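Geranyltranstransferase (Methylococcus capsulatus, PDB 3TS7) probably makes farnesyl diphosphate, the fifteen-carbon isoprenoid precursor, as a magnesium-dependent member of the FPP/GGPP synthase family. Local coordinates at residues Arg27-Asp32 against Gln124-His129. Residues are numbered along the deposited sequence; the frame is centred on the assembly and turned at random.
Sequences RLPAAD and QALAFH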
ATOM      1  N   ARG B  27       6.447 -12.386  -9.807  1.00 48.73           N
ATOM      2  CA  ARG B  27       6.460 -11.556  -8.593  1.00 44.60           C
ATOM      3  C   ARG B  27       5.291 -11.847  -7.644  1.00 43.37           C
ATOM      4  O   ARG B  27       5.200 -11.261  -6.567  1.00 39.73           O
ATOM      5  CB  ARG B  27       6.516 -10.061  -8.953  1.00 38.71           C
ATOM      6  CG  ARG B  27       7.887  -9.589  -9.425  1.00 36.69           C
ATOM      7  CD  ARG B  27       7.826  -8.376 -10.348  1.00 45.73           C
ATOM      8  NE  ARG B  27       9.156  -8.036 -10.856  1.00 35.60           N
ATOM      9  CZ  ARG B  27       9.704  -8.573 -11.950  1.00 33.08           C
ATOM     10  NH1 ARG B  27       9.035  -9.461 -12.672  1.00 30.68           N
ATOM     11  NH2 ARG B  27      10.923  -8.225 -12.321  1.00 34.02           N
ATOM     12  N   LEU B  28       4.384 -12.732  -8.043  1.00 36.98           N
ATOM     13  CA  LEU B  28       3.281 -13.080  -7.160  1.00 40.01           C
ATOM     14  C   LEU B  28       3.625 -14.344  -6.364  1.00 43.95           C
ATOM     15  O   LEU B  28       4.103 -15.319  -6.950  1.00 44.16           O
ATOM     16  CB  LEU B  28       1.982 -13.283  -7.942  1.00 39.90           C
ATOM     17  CG  LEU B  28       1.249 -12.002  -8.384  1.00 45.01           C
ATOM     18  CD1 LEU B  28       0.171 -12.355  -9.398  1.00 34.28           C
ATOM     19  CD2 LEU B  28       0.669 -11.248  -7.202  1.00 41.15           C
ATOM     20  N   PRO B  29       3.383 -14.327  -5.037  1.00 44.88           N
ATOM     21  CA  PRO B  29       3.683 -15.510  -4.209  1.00 45.65           C
ATOM     22  C   PRO B  29       2.855 -16.716  -4.668  1.00 44.52           C
ATOM     23  O   PRO B  29       1.681 -16.554  -5.015  1.00 45.50           O
ATOM     24  CB  PRO B  29       3.274 -15.076  -2.797  1.00 44.68           C
ATOM     25  CG  PRO B  29       3.198 -13.558  -2.848  1.00 50.77           C
ATOM     26  CD  PRO B  29       2.765 -13.241  -4.250  1.00 38.36           C
ATOM     27  N   ALA B  30       3.477 -17.895  -4.665  1.00 43.81           N
ATOM     28  CA  ALA B  30       2.906 -19.127  -5.228  1.00 46.08           C
ATOM     29  C   ALA B  30       1.539 -19.539  -4.676  1.00 47.62           C
ATOM     30  O   ALA B  30       1.248 -19.358  -3.489  1.00 50.05           O
ATOM     31  CB  ALA B  30       3.882 -20.271  -5.066  1.00 42.72           C
ATOM     32  N   ALA B  31       0.736 -20.124  -5.559  1.00 48.52           N
ATOM     33  CA  ALA B  31      -0.630 -20.572  -5.278  1.00 54.52           C
ATOM     34  C   ALA B  31      -0.683 -21.732  -4.274  1.00 58.89           C
ATOM     35  O   ALA B  31      -1.692 -21.919  -3.583  1.00 54.89           O
ATOM     36  CB  ALA B  31      -1.318 -20.980  -6.582  1.00 48.31           C
ATOM     37  N   ASP B  32       0.407 -22.500  -4.209  1.00 59.48           N
ATOM     38  CA  ASP B  32       0.507 -23.658  -3.312  1.00 63.04           C
ATOM     39  C   ASP B  32       1.296 -23.400  -2.012  1.00 64.66           C
ATOM     40  O   ASP B  32       1.515 -24.317  -1.221  1.00 68.29           O
ATOM     41  CB  ASP B  32       1.056 -24.886  -4.063  1.00 58.09           C
ATOM     42  CG  ASP B  32       2.490 -24.705  -4.567  1.00 59.41           C
ATOM     43  OD1 ASP B  32       2.943 -25.611  -5.292  1.00 70.12           O
ATOM     44  OD2 ASP B  32       3.177 -23.700  -4.263  1.00 63.17           O
ATOM     45  N   GLN B 124      -0.979  -3.971  -2.569  1.00 32.84           N
ATOM     46  CA  GLN B 124      -0.409  -2.631  -2.417  1.00 35.11           C
ATOM     47  C   GLN B 124       0.983  -2.698  -1.800  1.00 39.79           C
ATOM     48  O   GLN B 124       1.920  -2.106  -2.324  1.00 34.01           O
ATOM     49  CB  GLN B 124      -1.289  -1.669  -1.611  1.00 31.06           C
ATOM     50  CG  GLN B 124      -0.601  -0.321  -1.530  1.00 30.82           C
ATOM     51  CD  GLN B 124      -1.433   0.834  -1.042  1.00 41.21           C
ATOM     52  OE1 GLN B 124      -1.024   1.984  -1.198  1.00 41.35           O
ATOM     53  NE2 GLN B 124      -2.581   0.552  -0.429  1.00 35.15           N
ATOM     54  N   ALA B 125       1.112  -3.437  -0.697  1.00 29.81           N
ATOM     55  CA  ALA B 125       2.405  -3.630  -0.060  1.00 33.99           C
ATOM     56  C   ALA B 125       3.465  -4.273  -0.995  1.00 30.06           C
ATOM     57  O   ALA B 125       4.632  -3.883  -0.970  1.00 31.31           O
ATOM     58  CB  ALA B 125       2.239  -4.447   1.227  1.00 31.72           C
ATOM     59  N   LEU B 126       3.033  -5.243  -1.787  1.00 29.07           N
ATOM     60  CA  LEU B 126       3.855  -5.946  -2.757  1.00 32.07           C
ATOM     61  C   LEU B 126       4.375  -5.026  -3.873  1.00 37.47           C
ATOM     62  O   LEU B 126       5.499  -5.192  -4.337  1.00 32.56           O
ATOM     63  CB  LEU B 126       3.014  -7.032  -3.401  1.00 30.73           C
ATOM     64  CG  LEU B 126       3.664  -8.176  -4.181  1.00 45.49           C
ATOM     65  CD1 LEU B 126       4.640  -9.002  -3.319  1.00 48.02           C
ATOM     66  CD2 LEU B 126       2.542  -9.058  -4.680  1.00 50.73           C
ATOM     67  N   ALA B 127       3.546  -4.071  -4.310  1.00 31.02           N
ATOM     68  CA  ALA B 127       3.992  -3.079  -5.275  1.00 34.72           C
ATOM     69  C   ALA B 127       5.223  -2.361  -4.768  1.00 28.66           C
ATOM     70  O   ALA B 127       6.208  -2.209  -5.504  1.00 29.30           O
ATOM     71  CB  ALA B 127       2.889  -2.081  -5.596  1.00 34.61           C
ATOM     72  N   PHE B 128       5.180  -1.942  -3.505  1.00 27.50           N
ATOM     73  CA  PHE B 128       6.274  -1.208  -2.927  1.00 26.63           C
ATOM     74  C   PHE B 128       7.484  -2.118  -2.633  1.00 33.76           C
ATOM     75  O   PHE B 128       8.629  -1.650  -2.663  1.00 31.09           O
ATOM     76  CB  PHE B 128       5.801  -0.516  -1.654  1.00 28.45           C
ATOM     77  CG  PHE B 128       4.927   0.670  -1.911  1.00 34.19           C
ATOM     78  CD1 PHE B 128       3.557   0.611  -1.660  1.00 28.42           C
ATOM     79  CD2 PHE B 128       5.473   1.847  -2.426  1.00 35.57           C
ATOM     80  CE1 PHE B 128       2.746   1.720  -1.892  1.00 31.28           C
ATOM     81  CE2 PHE B 128       4.671   2.953  -2.673  1.00 39.59           C
ATOM     82  CZ  PHE B 128       3.306   2.887  -2.404  1.00 41.43           C
ATOM     83  N   HIS B 129       7.212  -3.386  -2.305  1.00 30.93           N
ATOM     84  CA  HIS B 129       8.277  -4.409  -2.132  1.00 35.30           C
ATOM     85  C   HIS B 129       9.037  -4.618  -3.445  1.00 36.23           C
ATOM     86  O   HIS B 129      10.285  -4.656  -3.439  1.00 30.19           O
ATOM     87  CB  HIS B 129       7.701  -5.726  -1.584  1.00 30.01           C
ATOM     88  CG  HIS B 129       8.591  -6.925  -1.759  1.00 41.78           C
ATOM     89  ND1 HIS B 129       9.794  -7.072  -1.096  1.00 40.93           N
ATOM     90  CD2 HIS B 129       8.431  -8.053  -2.500  1.00 38.55           C
ATOM     91  CE1 HIS B 129      10.336  -8.233  -1.427  1.00 36.52           C
ATOM     92  NE2 HIS B 129       9.536  -8.840  -2.287  1.00 39.60           N
TER
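R27 meets L126 through its backbone: the carbonyl O lies 3.9 Å from L126 CD2 and 4.0 Å from L126 CD1, so both methyls of the leucine lie near this oxygen in a purely van der Waals contact. The arginine side chain runs past 124-129, packing on V130 and C77, with its NE salt-bridged to D134 and its NH1 hydrogen-bonded to the carbonyl of A23; a long, charged residue suits a place where the backbone packs but the guanidinium can reach polar partners. L28 points its CB away from 124-129, yet its branched end brings CD2 to 3.8 Å from CD2 of L126, the two side chains crossing at roughly a right angle. L28 also touches L123, F81 and V46, a buried apolar setting that suits leucine. P29 adds the flank of its ring, CD being 4.2 Å from L126 CD2; proline has no amide hydrogen to satisfy beside an apolar neighbour. L126 starts toward the loop, and with CG anti to the backbone N (chi1 -164°) its two methyls extend to all three residues. The contact thus joins the loop following helix 5-27 to helix 113-133 in this all-helical prenyl synthase fold. Helix 73-90 meets R27 and L28, while helix 36-46 packs on L28 and P29 and its R43 hydrogen-bonds both their carbonyls.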